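Beta-lactamase (PDB 6PQ9) probably hydrolyses the beta-lactam ring of antibiotics to give a substituted beta-amino acid, as a class A beta-lactamase linked to antibiotic resistance. Local coordinates at residues Q67-F72 / A250-G255; L93-S98 / V117-S122; N103-L108 / V129-N134; E123-T128 / D138-F143. The protein carries 1 engineered substitution. All coordinates share one frame; numbering follows the deposited sequence. Where two conformers were deposited one is given.

Contact 1 of 4, residues Q67-F72 / A250-G255. Engineered in segment 67-72: G68 (natural residue Ser). With SO4 (sulfate ion), chain L.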
loop_
_atom_site.group_PDB
_atom_site.type_symbol
_atom_site.label_atom_id
_atom_site.label_comp_id
_atom_site.label_asym_id
_atom_site.label_seq_id
_atom_site.Cartn_x
_atom_site.Cartn_y
_atom_site.Cartn_z
ATOM N N GLN A 67 1.065 7.811 0.120
ATOM C CA GLN A 67 0.525 7.815 1.481
ATOM C C GLN A 67 0.742 6.472 2.187
ATOM O O GLN A 67 1.859 5.940 2.170
ATOM C CB GLN A 67 -0.951 8.214 1.461
ATOM C CG GLN A 67 -1.143 9.731 1.305
ATOM C CD GLN A 67 -0.701 10.487 2.552
ATOM O OE1 GLN A 67 -0.570 9.908 3.639
ATOM N NE2 GLN A 67 -0.461 11.783 2.401
ATOM N N GLY A 68 -0.304 5.905 2.797
ATOM C CA GLY A 68 -0.151 4.713 3.622
ATOM C C GLY A 68 0.238 3.445 2.878
ATOM O O GLY A 68 0.515 2.428 3.530
ATOM N N THR A 69 0.261 3.460 1.541
ATOM C CA THR A 69 0.668 2.239 0.854
ATOM C C THR A 69 2.130 1.916 1.112
ATOM O O THR A 69 2.519 0.747 1.009
ATOM C CB THR A 69 0.420 2.321 -0.659
ATOM O OG1 THR A 69 1.127 3.439 -1.207
ATOM C CG2 THR A 69 -1.081 2.421 -0.970
ATOM N N TYR A 70 2.942 2.909 1.474
ATOM C CA TYR A 70 4.337 2.595 1.723
ATOM C C TYR A 70 4.546 1.870 3.055
ATOM O O TYR A 70 5.673 1.438 3.331
ATOM C CB TYR A 70 5.183 3.877 1.587
ATOM C CG TYR A 70 5.298 4.833 2.771
ATOM C CD1 TYR A 70 4.312 4.920 3.761
ATOM C CD2 TYR A 70 6.406 5.673 2.870
ATOM C CE1 TYR A 70 4.452 5.813 4.828
ATOM C CE2 TYR A 70 6.556 6.554 3.910
ATOM C CZ TYR A 70 5.583 6.630 4.891
ATOM O OH TYR A 70 5.772 7.528 5.927
ATOM N N LYS A 71 3.486 1.672 3.854
ATOM C CA LYS A 71 3.603 0.802 5.024
ATOM C C LYS A 71 3.844 -0.651 4.616
ATOM O O LYS A 71 4.442 -1.420 5.377
ATOM C CB LYS A 71 2.357 0.923 5.905
ATOM C CG LYS A 71 2.347 2.177 6.778
ATOM C CD LYS A 71 0.974 2.862 6.809
ATOM C CE LYS A 71 1.055 4.250 7.507
ATOM N NZ LYS A 71 -0.286 4.863 7.804
ATOM N N PHE A 72 3.389 -1.041 3.424
ATOM C CA PHE A 72 3.754 -2.340 2.865
ATOM C C PHE A 72 5.261 -2.432 2.657
ATOM O O PHE A 72 5.905 -3.392 3.098
ATOM C CB PHE A 72 3.007 -2.554 1.542
ATOM C CG PHE A 72 3.483 -3.738 0.747
ATOM C CD1 PHE A 72 3.241 -5.035 1.191
ATOM C CD2 PHE A 72 4.169 -3.558 -0.454
ATOM C CE1 PHE A 72 3.683 -6.140 0.445
ATOM C CE2 PHE A 72 4.604 -4.656 -1.204
ATOM C CZ PHE A 72 4.361 -5.942 -0.756
ATOM N N ALA A 250 -4.307 12.017 -2.643
ATOM C CA ALA A 250 -4.108 10.584 -2.875
ATOM C C ALA A 250 -5.239 9.740 -2.305
ATOM O O ALA A 250 -5.578 9.860 -1.123
ATOM C CB ALA A 250 -2.784 10.120 -2.262
ATOM N N THR A 251 -5.803 8.870 -3.145
ATOM C CA THR A 251 -6.700 7.794 -2.716
ATOM C C THR A 251 -6.227 6.525 -3.422
ATOM O O THR A 251 -6.431 6.370 -4.635
ATOM C CB THR A 251 -8.168 8.100 -3.048
ATOM O OG1 THR A 251 -8.503 9.423 -2.615
ATOM C CG2 THR A 251 -9.112 7.103 -2.356
ATOM N N ASN A 252 -5.584 5.620 -2.676
ATOM C CA ASN A 252 -4.887 4.490 -3.280
ATOM C C ASN A 252 -5.344 3.170 -2.676
ATOM O O ASN A 252 -5.877 3.113 -1.565
ATOM C CB ASN A 252 -3.358 4.608 -3.118
ATOM C CG ASN A 252 -2.834 6.031 -3.380
ATOM O OD1 ASN A 252 -3.278 6.719 -4.299
ATOM N ND2 ASN A 252 -1.869 6.451 -2.584
ATOM N N ASP A 253 -5.102 2.100 -3.427
ATOM C CA ASP A 253 -5.253 0.730 -2.945
ATOM C C ASP A 253 -4.389 -0.157 -3.831
ATOM O O ASP A 253 -4.460 -0.050 -5.057
ATOM C CB ASP A 253 -6.722 0.292 -2.986
ATOM C CG ASP A 253 -7.028 -0.882 -2.053
ATOM O OD1 ASP A 253 -6.141 -1.290 -1.258
ATOM O OD2 ASP A 253 -8.175 -1.402 -2.131
ATOM N N ILE A 254 -3.565 -1.010 -3.217
ATOM C CA ILE A 254 -2.641 -1.896 -3.925
ATOM C C ILE A 254 -2.734 -3.291 -3.316
ATOM O O ILE A 254 -2.948 -3.437 -2.110
ATOM C CB ILE A 254 -1.183 -1.380 -3.858
ATOM C CG1 ILE A 254 -0.606 -1.583 -2.458
ATOM C CG2 ILE A 254 -1.113 0.101 -4.194
ATOM C CD1 ILE A 254 0.869 -1.385 -2.370
ATOM N N GLY A 255 -2.572 -4.325 -4.131
ATOM C CA GLY A 255 -2.552 -5.655 -3.551
ATOM C C GLY A 255 -2.578 -6.769 -4.580
ATOM O O GLY A 255 -2.348 -6.557 -5.776
HETATM S S SO4 L . -3.214 6.046 5.338
HETATM O O1 SO4 L . -3.719 4.681 5.195
HETATM O O2 SO4 L . -2.055 6.021 6.227
HETATM O O3 SO4 L . -2.799 6.597 4.042
HETATM O O4 SO4 L . -4.283 6.861 5.885
#
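T69 lays its methyl CG2 between N252 and I254, 3.8 Å from N252 CB and 4.0 Å from I254 CG2. The methyl sits there because CG2 is anti to the carbonyl carbon, with OG1 at chi1 58°; the hydroxyl is bonded back to M66 O. Packing continues at either end: Q67 CG meets A250 CB at 3.9 Å, and F72 CD2 brushes I254 CD1 more loosely at 4.4 Å. The T69 and N252 side chains cross at about a right angle.

The polar ends have partners outside the two segments: N252 ND2 is held by P65 O, and Q67 NE2 by Q178 OE1. The closest contacts between the segments are carbon to carbon, without a hydrogen bond.

A sulfate, probably from the crystallisation liquor, sits beside the helix start. G68 N donates to its O3 at 2.9 Å and K71 NZ to its O2 at 2.6 Å; S132 OG and S239 N also bond to it.

G68 to K71 is the position of the Ser-x-x-Lys motif of class A beta-lactamases, its serine replaced here by an engineered glycine, at the active site, where the helical domain packs against the five-stranded sheet.

Contact 2 of 4, residues L93-S98 / V117-S122. With ACT (acetate ion), chain H.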
loop_
_atom_site.group_PDB
_atom_site.type_symbol
_atom_site.label_atom_id
_atom_site.label_comp_id
_atom_site.label_asym_id
_atom_site.label_seq_id
_atom_site.Cartn_x
_atom_site.Cartn_y
_atom_site.Cartn_z
ATOM N N LEU A 93 9.759 -4.324 21.834
ATOM C CA LEU A 93 10.414 -3.026 21.767
ATOM C C LEU A 93 9.732 -2.076 22.741
ATOM O O LEU A 93 8.497 -2.008 22.790
ATOM C CB LEU A 93 10.350 -2.447 20.349
ATOM C CG LEU A 93 11.000 -3.323 19.284
ATOM C CD1 LEU A 93 10.947 -2.663 17.934
ATOM C CD2 LEU A 93 12.430 -3.609 19.692
ATOM N N PHE A 94 10.531 -1.352 23.514
ATOM C CA PHE A 94 9.981 -0.345 24.406
ATOM C C PHE A 94 9.650 0.912 23.610
ATOM O O PHE A 94 10.511 1.464 22.919
ATOM C CB PHE A 94 10.966 -0.020 25.533
ATOM C CG PHE A 94 10.457 1.009 26.508
ATOM C CD1 PHE A 94 10.652 2.368 26.274
ATOM C CD2 PHE A 94 9.778 0.619 27.660
ATOM C CE1 PHE A 94 10.182 3.316 27.168
ATOM C CE2 PHE A 94 9.316 1.559 28.559
ATOM C CZ PHE A 94 9.519 2.913 28.311
ATOM N N VAL A 95 8.413 1.376 23.735
ATOM C CA VAL A 95 7.901 2.520 22.988
ATOM C C VAL A 95 7.702 3.670 23.967
ATOM O O VAL A 95 6.943 3.546 24.932
ATOM C CB VAL A 95 6.591 2.168 22.269
ATOM C CG1 VAL A 95 5.998 3.397 21.594
ATOM C CG2 VAL A 95 6.845 1.044 21.277
ATOM N N LYS A 96 8.387 4.784 23.729
ATOM C CA LYS A 96 8.243 5.930 24.614
ATOM C C LYS A 96 6.901 6.621 24.388
ATOM O O LYS A 96 6.362 6.636 23.272
ATOM C CB LYS A 96 9.398 6.920 24.407
ATOM C CG LYS A 96 10.768 6.258 24.515
ATOM C CD LYS A 96 11.887 7.274 24.617
ATOM C CE LYS A 96 12.286 7.782 23.244
ATOM N NZ LYS A 96 13.448 8.706 23.324
ATOM N N LYS A 97 6.351 7.175 25.477
ATOM C CA LYS A 97 5.156 8.004 25.372
ATOM C C LYS A 97 5.315 9.072 24.298
ATOM O O LYS A 97 4.384 9.326 23.529
ATOM C CB LYS A 97 4.840 8.658 26.717
ATOM C CG LYS A 97 3.455 9.315 26.782
ATOM C CD LYS A 97 3.247 9.994 28.129
ATOM C CE LYS A 97 2.390 11.257 28.002
ATOM N NZ LYS A 97 0.938 10.969 28.161
ATOM N N SER A 98 6.498 9.696 24.217
ATOM C CA SER A 98 6.730 10.759 23.236
ATOM C C SER A 98 6.610 10.287 21.787
ATOM O O SER A 98 6.563 11.133 20.881
ATOM C CB SER A 98 8.112 11.400 23.456
ATOM O OG SER A 98 9.170 10.493 23.192
ATOM N N VAL A 117 5.667 1.400 27.123
ATOM C CA VAL A 117 5.190 0.026 27.138
ATOM C C VAL A 117 6.061 -0.824 26.219
ATOM O O VAL A 117 6.601 -0.337 25.219
ATOM C CB VAL A 117 3.692 -0.024 26.729
ATOM C CG1 VAL A 117 3.479 0.660 25.368
ATOM C CG2 VAL A 117 3.143 -1.458 26.745
ATOM N N ASP A 118 6.223 -2.102 26.571
ATOM C CA ASP A 118 6.948 -3.047 25.724
ATOM C C ASP A 118 5.980 -3.769 24.796
ATOM O O ASP A 118 5.156 -4.567 25.250
ATOM C CB ASP A 118 7.718 -4.053 26.567
ATOM C CG ASP A 118 9.087 -3.565 26.894
ATOM O OD1 ASP A 118 9.979 -3.658 26.017
ATOM O OD2 ASP A 118 9.251 -3.042 28.015
ATOM N N LEU A 119 6.089 -3.501 23.495
ATOM C CA LEU A 119 5.203 -4.086 22.495
ATOM C C LEU A 119 5.999 -4.974 21.560
ATOM O O LEU A 119 7.108 -4.619 21.132
ATOM C CB LEU A 119 4.476 -3.013 21.683
ATOM C CG LEU A 119 3.653 -2.004 22.485
ATOM C CD1 LEU A 119 3.110 -0.916 21.566
ATOM C CD2 LEU A 119 2.536 -2.730 23.202
ATOM N N SER A 120 5.436 -6.130 21.248
ATOM C CA SER A 120 6.097 -7.016 20.313
ATOM C C SER A 120 6.070 -6.408 18.916
ATOM O O SER A 120 5.146 -5.673 18.545
ATOM C CB SER A 120 5.426 -8.387 20.315
ATOM O OG SER A 120 4.209 -8.362 19.593
ATOM N N ILE A 121 7.105 -6.707 18.139
ATOM C CA ILE A 121 7.136 -6.232 16.759
ATOM C C ILE A 121 5.909 -6.737 16.004
ATOM O O ILE A 121 5.309 -6.014 15.193
ATOM C CB ILE A 121 8.462 -6.657 16.109
ATOM C CG1 ILE A 121 9.611 -5.951 16.857
ATOM C CG2 ILE A 121 8.461 -6.332 14.619
ATOM C CD1 ILE A 121 11.005 -6.481 16.549
ATOM N N SER A 122 5.489 -7.968 16.306
ATOM C CA SER A 122 4.253 -8.525 15.776
ATOM C C SER A 122 3.068 -7.575 15.970
ATOM O O SER A 122 2.349 -7.255 15.012
ATOM C CB SER A 122 3.989 -9.867 16.454
ATOM O OG SER A 122 2.968 -10.582 15.790
HETATM C C ACT H . 9.824 10.366 26.663
HETATM O O ACT H . 8.603 10.094 26.578
HETATM O OXT ACT H . 10.619 10.717 25.756
HETATM C CH3 ACT H . 10.408 10.257 28.072
#
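F94 holds CG anti to its backbone N (chi1 -179°), which swings the ring beside D118; with L93 CG and I121 CG1 both anti to their carbonyl carbons, those two side chains cross obliquely and touch. D118 OD2 lies in the plane of the F94 ring at its edge, 3.7 Å from CD2, with ring and carboxylate planes 65° apart. L93 CD1 touches I121 CG1, also at 3.7 Å, just where the second strand gives way to helix 121-130.

Between them the backbones form a two-stranded antiparallel sheet. L93 and L119 are a hydrogen-bonded pair: L93 N reaches L119 O at 2.8 Å and an almost straight 171°, and L119 N returns the bond to L93 O at 2.9 Å. The next such pair is less even, V95 N to V117 O at 2.9 Å but V117 N to V95 O weak at 3.3 Å. F94 and D118 make the non-hydrogen-bonded pair between them. Farther along, S98 binds an acetate, probably from the crystallisation liquor, through its N and OG.

The two faces differ in chemistry. L93, V95, V117 and L119 give an apolar face, with L93 and V95 resting on F143 and I139 of helix 134-144. F94 and D118 occupy the exposed face, where the carboxylate oxygen probably gains a little from the positive rim of the ring.

Contact 3 of 4, residues N103-L108 / V129-N134. With SO4 (sulfate ion), chain L.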
loop_
_atom_site.group_PDB
_atom_site.type_symbol
_atom_site.label_atom_id
_atom_site.label_comp_id
_atom_site.label_asym_id
_atom_site.label_seq_id
_atom_site.Cartn_x
_atom_site.Cartn_y
_atom_site.Cartn_z
ATOM N N ASN A 103 -3.283 13.478 17.614
ATOM C CA ASN A 103 -3.799 14.040 16.359
ATOM C C ASN A 103 -3.249 13.296 15.147
ATOM O O ASN A 103 -2.878 13.898 14.135
ATOM C CB ASN A 103 -3.491 15.536 16.222
ATOM C CG ASN A 103 -3.584 16.281 17.527
ATOM O OD1 ASN A 103 -4.566 16.153 18.265
ATOM N ND2 ASN A 103 -2.557 17.089 17.818
ATOM N N THR A 104 -3.177 11.974 15.253
ATOM C CA THR A 104 -2.755 11.169 14.120
ATOM C C THR A 104 -3.430 9.820 14.268
ATOM O O THR A 104 -3.790 9.420 15.372
ATOM C CB THR A 104 -1.216 11.069 14.033
ATOM O OG1 THR A 104 -0.817 10.670 12.713
ATOM C CG2 THR A 104 -0.654 10.100 15.071
ATOM N N TRP A 105 -3.673 9.153 13.150
ATOM C CA TRP A 105 -4.402 7.897 13.205
ATOM C C TRP A 105 -3.525 6.839 13.869
ATOM O O TRP A 105 -2.448 6.501 13.360
ATOM C CB TRP A 105 -4.827 7.461 11.806
ATOM C CG TRP A 105 -5.391 6.093 11.842
ATOM C CD1 TRP A 105 -4.802 4.954 11.397
ATOM C CD2 TRP A 105 -6.645 5.703 12.415
ATOM N NE1 TRP A 105 -5.617 3.873 11.635
ATOM C CE2 TRP A 105 -6.754 4.306 12.267
ATOM C CE3 TRP A 105 -7.689 6.400 13.034
ATOM C CZ2 TRP A 105 -7.875 3.588 12.713
ATOM C CZ3 TRP A 105 -8.796 5.690 13.476
ATOM C CH2 TRP A 105 -8.879 4.296 13.313
ATOM N N SER A 106 -3.961 6.341 15.025
ATOM C CA SER A 106 -3.097 5.442 15.771
ATOM C C SER A 106 -3.874 4.614 16.780
ATOM O O SER A 106 -4.011 5.021 17.942
ATOM C CB SER A 106 -2.000 6.236 16.484
ATOM O OG SER A 106 -1.119 5.375 17.182
ATOM N N PRO A 107 -4.387 3.451 16.388
ATOM C CA PRO A 107 -4.934 2.520 17.390
ATOM C C PRO A 107 -3.955 2.179 18.498
ATOM O O PRO A 107 -4.375 1.876 19.623
ATOM C CB PRO A 107 -5.294 1.286 16.555
ATOM C CG PRO A 107 -5.569 1.837 15.179
ATOM C CD PRO A 107 -4.700 3.048 15.007
ATOM N N LEU A 108 -2.655 2.218 18.208
ATOM C CA LEU A 108 -1.652 1.945 19.227
ATOM C C LEU A 108 -1.733 2.967 20.351
ATOM O O LEU A 108 -1.753 2.607 21.533
ATOM C CB LEU A 108 -0.257 1.946 18.596
ATOM C CG LEU A 108 0.542 0.652 18.404
ATOM C CD1 LEU A 108 -0.304 -0.573 18.626
ATOM C CD2 LEU A 108 1.234 0.612 17.042
ATOM N N VAL A 129 0.160 -2.388 9.383
ATOM C CA VAL A 129 -0.266 -2.889 8.075
ATOM C C VAL A 129 -1.777 -3.055 7.998
ATOM O O VAL A 129 -2.411 -2.577 7.054
ATOM C CB VAL A 129 0.447 -4.212 7.733
ATOM C CG1 VAL A 129 -0.046 -4.709 6.379
ATOM C CG2 VAL A 129 1.963 -4.010 7.744
ATOM N N SER A 130 -2.385 -3.752 8.961
ATOM C CA SER A 130 -3.821 -4.005 8.867
ATOM C C SER A 130 -4.655 -2.784 9.203
ATOM O O SER A 130 -5.748 -2.621 8.652
ATOM C CB SER A 130 -4.231 -5.147 9.790
ATOM O OG SER A 130 -3.705 -6.365 9.313
ATOM N N ARG A 131 -4.177 -1.932 10.107
ATOM C CA ARG A 131 -4.955 -0.792 10.573
ATOM C C ARG A 131 -4.296 0.535 10.239
ATOM O O ARG A 131 -4.820 1.586 10.631
ATOM C CB ARG A 131 -5.204 -0.887 12.094
ATOM C CG ARG A 131 -5.958 -2.133 12.522
ATOM C CD ARG A 131 -6.714 -1.920 13.824
ATOM N NE ARG A 131 -7.824 -0.979 13.636
ATOM C CZ ARG A 131 -8.524 -0.410 14.619
ATOM N NH1 ARG A 131 -8.253 -0.676 15.901
ATOM N NH2 ARG A 131 -9.510 0.432 14.312
ATOM N N SER A 132 -3.142 0.514 9.566
ATOM C CA SER A 132 -2.527 1.714 9.001
ATOM C C SER A 132 -2.074 2.705 10.074
ATOM O O SER A 132 -2.015 3.913 9.827
ATOM C CB SER A 132 -3.471 2.383 7.999
ATOM O OG SER A 132 -2.728 3.176 7.093
ATOM N N ASP A 133 -1.717 2.194 11.256
ATOM C CA ASP A 133 -1.232 3.021 12.358
ATOM C C ASP A 133 -0.075 3.932 11.938
ATOM O O ASP A 133 0.949 3.471 11.423
ATOM C CB ASP A 133 -0.788 2.101 13.502
ATOM C CG ASP A 133 -0.747 2.808 14.837
ATOM O OD1 ASP A 133 0.002 3.802 14.988
ATOM O OD2 ASP A 133 -1.478 2.369 15.736
ATOM N N ASN A 134 -0.213 5.229 12.206
ATOM C CA ASN A 134 0.865 6.157 11.863
ATOM C C ASN A 134 2.008 6.154 12.871
ATOM O O ASN A 134 3.164 6.371 12.480
ATOM C CB ASN A 134 0.329 7.577 11.719
ATOM C CG ASN A 134 -0.483 7.743 10.466
ATOM O OD1 ASN A 134 -0.247 7.056 9.480
ATOM N ND2 ASN A 134 -1.467 8.622 10.506
HETATM S S SO4 L . -3.214 6.046 5.338
HETATM O O1 SO4 L . -3.719 4.681 5.195
HETATM O O2 SO4 L . -2.055 6.021 6.227
HETATM O O3 SO4 L . -2.799 6.597 4.042
HETATM O O4 SO4 L . -4.283 6.861 5.885
#
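D133 grips the turn that opens helix 107-111: its OD2 takes the L108 N-H at 2.7 Å and its OD1 takes the S106 hydroxyl, OG to OD1, at 2.9 Å. D133 is the middle residue of S132-D133-N134, the Ser-Asp-Asn motif of class A beta-lactamases. Two further bonds tie the segments together, one of them purely backbone. N134 N donates to W105 O at 2.8 Å, and W105 NE1 meets R131 O at 2.6 Å, nearly along the C=O axis and within the indole plane.

P107 is wedged among these groups. Its CD lies over one face of the W105 ring, offset toward the rim, and its CG over one face of the R131 guanidinium, which stands 78° from the indole plane.

The next shell fixes the grippers. D133 holds CG anti to its backbone N (chi1 -159°) and caps helix 134-144 through OD1 to G136 N, while S106 OG caps R109 N; one carboxylate thus connects two helix starts. S132, leaving helix 121-130 with a positive phi of 66°, turns its hydroxyl toward the active site. There K71 NZ bonds to S132 O and K236 NZ to S132 OG, and S132 OG lies 2.6 Å from O1 of the bound sulfate.

Contact 4 of 4, residues E123-T128 / D138-F143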
loop_
_atom_site.group_PDB
_atom_site.type_symbol
_atom_site.label_atom_id
_atom_site.label_comp_id
_atom_site.label_asym_id
_atom_site.label_seq_id
_atom_site.Cartn_x
_atom_site.Cartn_y
_atom_site.Cartn_z
ATOM N N GLU A 123 2.857 -7.097 17.200
ATOM C CA GLU A 123 1.702 -6.242 17.452
ATOM C C GLU A 123 1.842 -4.882 16.762
ATOM O O GLU A 123 0.851 -4.330 16.264
ATOM C CB GLU A 123 1.474 -6.064 18.955
ATOM C CG GLU A 123 0.219 -5.224 19.252
ATOM C CD GLU A 123 0.039 -4.873 20.725
ATOM O OE1 GLU A 123 0.658 -5.530 21.586
ATOM O OE2 GLU A 123 -0.747 -3.946 21.019
ATOM N N ILE A 124 3.056 -4.324 16.718
ATOM C CA ILE A 124 3.262 -3.053 16.025
ATOM C C ILE A 124 3.057 -3.219 14.522
ATOM O O ILE A 124 2.496 -2.338 13.858
ATOM C CB ILE A 124 4.659 -2.486 16.339
ATOM C CG1 ILE A 124 4.865 -2.359 17.852
ATOM C CG2 ILE A 124 4.852 -1.139 15.648
ATOM C CD1 ILE A 124 6.315 -2.341 18.272
ATOM N N LEU A 125 3.517 -4.343 13.961
ATOM C CA LEU A 125 3.345 -4.601 12.536
ATOM C C LEU A 125 1.879 -4.787 12.174
ATOM O O LEU A 125 1.427 -4.321 11.124
ATOM C CB LEU A 125 4.129 -5.849 12.137
ATOM C CG LEU A 125 5.533 -5.659 11.586
ATOM C CD1 LEU A 125 6.141 -7.031 11.393
ATOM C CD2 LEU A 125 5.468 -4.876 10.286
ATOM N N LYS A 126 1.143 -5.524 13.003
ATOM C CA LYS A 126 -0.276 -5.725 12.757
ATOM C C LYS A 126 -1.012 -4.383 12.717
ATOM O O LYS A 126 -1.762 -4.100 11.774
ATOM C CB LYS A 126 -0.840 -6.660 13.830
ATOM C CG LYS A 126 -2.355 -6.765 13.864
ATOM C CD LYS A 126 -2.892 -7.583 12.694
ATOM C CE LYS A 126 -4.364 -7.900 12.887
ATOM N NZ LYS A 126 -5.043 -8.209 11.593
ATOM N N ALA A 127 -0.773 -3.526 13.716
ATOM C CA ALA A 127 -1.389 -2.199 13.728
ATOM C C ALA A 127 -1.024 -1.393 12.483
ATOM O O ALA A 127 -1.870 -0.696 11.908
ATOM C CB ALA A 127 -0.962 -1.428 14.979
ATOM N N THR A 128 0.248 -1.448 12.078
ATOM C CA THR A 128 0.718 -0.616 10.979
ATOM C C THR A 128 0.159 -1.083 9.639
ATOM O O THR A 128 -0.286 -0.262 8.830
ATOM C CB THR A 128 2.244 -0.621 10.962
ATOM O OG1 THR A 128 2.731 -0.198 12.243
ATOM C CG2 THR A 128 2.781 0.291 9.860
ATOM N N ASP A 138 6.029 4.970 12.242
ATOM C CA ASP A 138 7.257 5.683 12.573
ATOM C C ASP A 138 8.114 4.912 13.566
ATOM O O ASP A 138 9.346 4.965 13.486
ATOM C CB ASP A 138 6.917 7.067 13.109
ATOM C CG ASP A 138 6.394 7.986 12.023
ATOM O OD1 ASP A 138 6.349 7.558 10.845
ATOM O OD2 ASP A 138 6.029 9.131 12.340
ATOM N N ILE A 139 7.487 4.193 14.499
ATOM C CA ILE A 139 8.225 3.275 15.361
ATOM C C ILE A 139 9.043 2.293 14.522
ATOM O O ILE A 139 10.238 2.074 14.772
ATOM C CB ILE A 139 7.256 2.541 16.308
ATOM C CG1 ILE A 139 6.702 3.502 17.359
ATOM C CG2 ILE A 139 7.934 1.337 16.964
ATOM C CD1 ILE A 139 5.397 3.033 17.956
ATOM N N LEU A 140 8.416 1.702 13.497
ATOM C CA LEU A 140 9.129 0.719 12.686
ATOM C C LEU A 140 10.188 1.368 11.798
ATOM O O LEU A 140 11.212 0.738 11.517
ATOM C CB LEU A 140 8.141 -0.093 11.842
ATOM C CG LEU A 140 7.196 -0.976 12.666
ATOM C CD1 LEU A 140 6.146 -1.611 11.772
ATOM C CD2 LEU A 140 7.962 -2.041 13.459
ATOM N N PHE A 141 9.962 2.601 11.325
ATOM C CA PHE A 141 11.005 3.292 10.564
ATOM C C PHE A 141 12.255 3.446 11.408
ATOM O O PHE A 141 13.371 3.192 10.937
ATOM C CB PHE A 141 10.534 4.675 10.098
ATOM C CG PHE A 141 9.999 4.706 8.684
ATOM C CD1 PHE A 141 10.737 4.183 7.622
ATOM C CD2 PHE A 141 8.755 5.265 8.417
ATOM C CE1 PHE A 141 10.230 4.211 6.314
ATOM C CE2 PHE A 141 8.247 5.293 7.124
ATOM C CZ PHE A 141 8.990 4.767 6.070
ATOM N N ARG A 142 12.075 3.873 12.664
ATOM C CA ARG A 142 13.184 3.952 13.607
ATOM C C ARG A 142 13.865 2.604 13.763
ATOM O O ARG A 142 15.100 2.529 13.815
ATOM C CB ARG A 142 12.682 4.458 14.963
ATOM C CG ARG A 142 12.542 5.968 15.040
ATOM C CD ARG A 142 11.501 6.409 16.052
ATOM N NE ARG A 142 12.063 6.568 17.393
ATOM C CZ ARG A 142 12.390 7.744 17.946
ATOM N NH1 ARG A 142 12.886 7.793 19.188
ATOM N NH2 ARG A 142 12.216 8.875 17.262
ATOM N N PHE A 143 13.074 1.523 13.808
ATOM C CA PHE A 143 13.635 0.190 14.024
ATOM C C PHE A 143 14.552 -0.226 12.879
ATOM O O PHE A 143 15.588 -0.856 13.110
ATOM C CB PHE A 143 12.516 -0.835 14.222
ATOM C CG PHE A 143 13.012 -2.239 14.457
ATOM C CD1 PHE A 143 13.776 -2.545 15.585
ATOM C CD2 PHE A 143 12.723 -3.255 13.558
ATOM C CE1 PHE A 143 14.242 -3.845 15.813
ATOM C CE2 PHE A 143 13.186 -4.568 13.780
ATOM C CZ PHE A 143 13.952 -4.855 14.916
#
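I124, which packs on L140 across the contact, has a backbone carbonyl that is approached from both faces. T128 N and T128 OG1 reach I124 O from opposite faces of the carbonyl plane, the first at 3.0 Å as the ordinary helical bond, the second at 2.7 Å. No aromatic ring bridges these segments. F141 and F143 direct their rings elsewhere, F141 edge-to-face with Y70 and F143 in a cation-pi contact with K81.

The motif is a helix pair in the mainly helical domain of the class A fold: 121-130 and 134-144 follow each other in the chain through a short turn. Over the segments concerned the axes come within 10.4 Å and run 128° apart in direction.

L140 carries most of the contact, reaching from the second helix into a site formed by I124, L125 and T128 on the first. Its CG lies 3.8 Å from I124 CG2, the two side chains sliding past each other in opposite directions. Its CD1 meets L125 CD2 at 3.7 Å, those side chains crossing at about a right angle. T128 comes alongside the same CD1, with OG1 also 3.7 Å from it; the hydroxyl donates to I124 O within its own helix while its flank meets a methyl. All the touching residues are buried, and the interface between the segments is apolar packing. The same I124 CG2, anti to the backbone N, also meets I139 by methyl against methyl, CG2 to CG2, at 4.2 Å.

How the contacts relate
Contacts 2, 3 and 4 all use helix 121-130: contact 2 at its start, contact 4 along its body and contact 3 where it ends. Contacts 2 and 4 have centres about 9 Å apart, contacts 3 and 4 about 10 Å, and their atoms touch. Along the chain the segments of contacts 2 and 3 alternate, while contact 2 closes before contact 4 opens. Contact 1 spans them all, joining helix 70-85 to strand 248-258. K71 and a shared sulfate connect it to contact 3, and K71 and Y70 touch contact 4; contact 2 is farthest, about 24 Å between centres. Helix 121-130 and its neighbours thus link the outlying two-stranded sheet to the active site between helical domain and five-stranded sheet.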